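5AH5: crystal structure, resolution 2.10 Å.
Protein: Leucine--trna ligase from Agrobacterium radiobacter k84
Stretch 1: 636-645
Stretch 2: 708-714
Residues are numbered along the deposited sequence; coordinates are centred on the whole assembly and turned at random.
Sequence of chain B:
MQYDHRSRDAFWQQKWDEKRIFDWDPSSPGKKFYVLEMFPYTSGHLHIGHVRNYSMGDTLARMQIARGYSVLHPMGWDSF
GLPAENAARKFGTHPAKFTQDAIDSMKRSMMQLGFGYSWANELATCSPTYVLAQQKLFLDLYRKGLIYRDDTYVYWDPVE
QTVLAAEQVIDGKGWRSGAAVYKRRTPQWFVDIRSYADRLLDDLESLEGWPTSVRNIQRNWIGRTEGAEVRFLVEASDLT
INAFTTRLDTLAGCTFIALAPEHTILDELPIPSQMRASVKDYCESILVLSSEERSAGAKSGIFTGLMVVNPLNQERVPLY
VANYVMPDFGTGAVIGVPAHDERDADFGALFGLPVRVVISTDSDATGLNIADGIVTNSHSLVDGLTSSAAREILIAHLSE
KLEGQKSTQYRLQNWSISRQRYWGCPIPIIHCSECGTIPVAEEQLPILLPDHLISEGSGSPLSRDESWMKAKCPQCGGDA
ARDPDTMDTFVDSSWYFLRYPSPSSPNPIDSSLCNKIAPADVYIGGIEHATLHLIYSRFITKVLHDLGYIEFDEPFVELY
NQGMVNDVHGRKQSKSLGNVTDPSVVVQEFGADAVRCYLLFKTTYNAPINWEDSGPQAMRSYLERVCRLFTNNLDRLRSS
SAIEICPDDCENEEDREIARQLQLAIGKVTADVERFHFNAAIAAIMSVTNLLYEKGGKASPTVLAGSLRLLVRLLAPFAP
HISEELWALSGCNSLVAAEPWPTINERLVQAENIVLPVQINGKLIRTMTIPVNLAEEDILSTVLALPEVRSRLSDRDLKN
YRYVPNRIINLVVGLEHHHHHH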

# COMPACT_ATOMS: atom_id res chain seq x y z
N ARG B 636 13.37 44.73 9.06
CA ARG B 636 14.41 44.13 8.25
C ARG B 636 13.86 43.44 7.01
O ARG B 636 14.41 43.58 5.89
CB ARG B 636 15.23 43.18 9.10
CG ARG B 636 15.83 43.86 10.33
CD ARG B 636 16.85 42.98 11.00
NE ARG B 636 17.36 43.56 12.23
CZ ARG B 636 18.53 43.25 12.80
NH1 ARG B 636 19.37 42.37 12.24
NH2 ARG B 636 18.88 43.84 13.96
N LEU B 637 12.73 42.76 7.18
CA LEU B 637 12.09 42.09 6.04
C LEU B 637 11.65 43.05 4.97
O LEU B 637 11.87 42.82 3.79
CB LEU B 637 10.90 41.24 6.49
CG LEU B 637 11.37 39.97 7.18
CD1 LEU B 637 10.19 39.31 7.88
CD2 LEU B 637 11.99 39.03 6.16
N ARG B 638 11.03 44.13 5.38
CA ARG B 638 10.53 45.09 4.42
C ARG B 638 11.65 45.94 3.78
O ARG B 638 11.40 46.61 2.79
CB ARG B 638 9.38 45.89 5.05
CG ARG B 638 8.17 44.97 5.32
CD ARG B 638 6.96 45.68 5.94
NE ARG B 638 5.75 44.85 5.83
CZ ARG B 638 4.65 44.94 6.60
NH1 ARG B 638 4.54 45.83 7.59
NH2 ARG B 638 3.62 44.10 6.39
N SER B 639 12.88 45.81 4.29
CA SER B 639 14.05 46.52 3.80
C SER B 639 14.91 45.71 2.82
O SER B 639 15.70 46.32 2.08
CB SER B 639 14.93 46.98 5.00
OG SER B 639 15.93 46.02 5.36
N SER B 640 14.82 44.38 2.87
CA SER B 640 15.50 43.53 1.91
C SER B 640 14.53 42.58 1.15
O SER B 640 13.67 41.95 1.75
CB SER B 640 16.52 42.69 2.61
OG SER B 640 17.28 41.96 1.65
N SER B 641 14.73 42.45 -0.16
CA SER B 641 13.94 41.57 -0.99
C SER B 641 14.52 40.17 -0.98
O SER B 641 14.05 39.33 -1.73
CB SER B 641 13.98 42.10 -2.43
OG SER B 641 15.30 41.92 -3.00
N ALA B 642 15.55 39.89 -0.18
CA ALA B 642 16.24 38.63 -0.23
C ALA B 642 15.29 37.43 0.09
O ALA B 642 14.61 37.45 1.11
CB ALA B 642 17.39 38.62 0.75
N ILE B 643 15.30 36.42 -0.79
CA ILE B 643 14.55 35.16 -0.64
C ILE B 643 15.47 34.03 -0.34
O ILE B 643 15.01 32.91 -0.11
CB ILE B 643 13.68 34.83 -1.89
CG1 ILE B 643 14.54 34.45 -3.11
CG2 ILE B 643 12.74 35.97 -2.17
CD1 ILE B 643 13.77 33.89 -4.32
N GLU B 644 16.79 34.30 -0.36
CA GLU B 644 17.79 33.36 0.10
C GLU B 644 19.11 34.17 0.40
O GLU B 644 19.13 35.37 0.23
CB GLU B 644 18.03 32.27 -0.95
CG GLU B 644 18.59 32.76 -2.30
CD GLU B 644 17.91 32.13 -3.53
OE1 GLU B 644 17.23 31.07 -3.41
OE2 GLU B 644 18.08 32.71 -4.62
N ILE B 645 20.17 33.50 0.83
CA ILE B 645 21.42 34.18 1.18
C ILE B 645 22.41 34.07 0.03
O ILE B 645 22.72 32.96 -0.41
CB ILE B 645 22.03 33.51 2.44
CG1 ILE B 645 21.04 33.61 3.62
CG2 ILE B 645 23.39 34.15 2.78
CD1 ILE B 645 21.43 32.74 4.79
N LEU B 708 15.00 34.14 6.90
CA LEU B 708 13.64 34.07 7.31
C LEU B 708 12.77 33.65 6.11
O LEU B 708 11.91 32.81 6.27
CB LEU B 708 13.18 35.43 7.83
CG LEU B 708 13.77 35.85 9.20
CD1 LEU B 708 13.34 37.25 9.51
CD2 LEU B 708 13.34 34.95 10.32
N ARG B 709 12.99 34.27 4.96
CA ARG B 709 12.31 33.89 3.73
C ARG B 709 12.67 32.46 3.31
O ARG B 709 11.81 31.70 2.88
CB ARG B 709 12.58 34.90 2.61
CG ARG B 709 11.92 36.22 2.93
CD ARG B 709 11.38 36.94 1.72
NE ARG B 709 10.84 38.23 2.13
CZ ARG B 709 11.55 39.36 2.27
NH1 ARG B 709 12.88 39.36 2.08
NH2 ARG B 709 10.95 40.46 2.64
N LEU B 710 13.90 32.05 3.56
CA LEU B 710 14.29 30.70 3.26
C LEU B 710 13.61 29.71 4.20
O LEU B 710 13.17 28.66 3.75
CB LEU B 710 15.80 30.61 3.32
CG LEU B 710 16.60 29.61 2.51
CD1 LEU B 710 16.24 29.66 1.02
CD2 LEU B 710 18.10 29.91 2.72
N LEU B 711 13.49 30.06 5.48
CA LEU B 711 12.85 29.26 6.50
C LEU B 711 11.38 28.93 6.10
O LEU B 711 10.95 27.82 6.21
CB LEU B 711 12.82 30.02 7.85
CG LEU B 711 12.14 29.36 9.05
CD1 LEU B 711 12.64 27.96 9.18
CD2 LEU B 711 12.36 30.12 10.34
N VAL B 712 10.64 29.94 5.67
CA VAL B 712 9.23 29.79 5.26
C VAL B 712 9.08 29.00 3.95
O VAL B 712 8.06 28.28 3.74
CB VAL B 712 8.59 31.18 5.27
CG1 VAL B 712 7.63 31.42 4.13
CG2 VAL B 712 7.92 31.37 6.61
N ARG B 713 10.08 29.10 3.07
CA ARG B 713 10.11 28.27 1.88
C ARG B 713 10.23 26.80 2.21
O ARG B 713 9.49 25.97 1.66
CB ARG B 713 11.16 28.68 0.91
CG ARG B 713 10.90 30.04 0.33
CD ARG B 713 11.49 30.12 -1.05
NE ARG B 713 12.83 30.58 -1.10
CZ ARG B 713 13.70 30.38 -2.09
NH1 ARG B 713 13.48 29.63 -3.18
NH2 ARG B 713 14.88 30.94 -1.94
N LEU B 714 11.10 26.46 3.14
CA LEU B 714 11.25 25.06 3.56
C LEU B 714 10.05 24.52 4.40
O LEU B 714 9.83 23.36 4.43
CB LEU B 714 12.55 24.87 4.38
CG LEU B 714 13.83 25.25 3.58
CD1 LEU B 714 15.06 25.34 4.53
CD2 LEU B 714 14.09 24.28 2.44
O HOH W 1 15.38 30.25 -5.62

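Two arginines one helical turn apart, Arg709 and Arg713, reach from their helix to the stretch where another helix gives way to a loop, and they bind mainly its backbone carbonyls. The two stretches together bury 498 Å², and Arg709, itself buried, has the largest share. Its CA-to-CB bond points toward the other stretch, and its guanidinium gathers three carbonyl oxygens: Arg709 NH2 donates to Leu637 O (2.8 Å), while Arg709 NH1 donates to both Ser640 O (2.7 Å) and Ala642 O (2.8 Å). A guanidinium suits this place because its several N-H groups fan out in one plane, so a single side chain can bind several carbonyl oxygens where the helix gives way to a loop.

Leu637 contributes twice. Its carbonyl accepts from Arg709, and Leu637 CD2 lies over one face of that guanidinium, 3.9 Å from Arg709 CZ, and packs against Leu708 CD1 at 4.0 Å. The flat face offers no N-H, so an apolar methyl can cover it at no cost in hydrogen bonds.

Ile643 CA lies 3.8 Å from Arg709 CB. Ile643 O accepts from Arg713 NH2 (2.7 Å), leaving the apolar side chain free to cover a face of that guanidinium with CD1. Charge is answered at the edge, where Glu644 OE1 forms a salt bridge with Arg713 NH2 (2.8 Å); a water also links OE1 to Arg713 NH1.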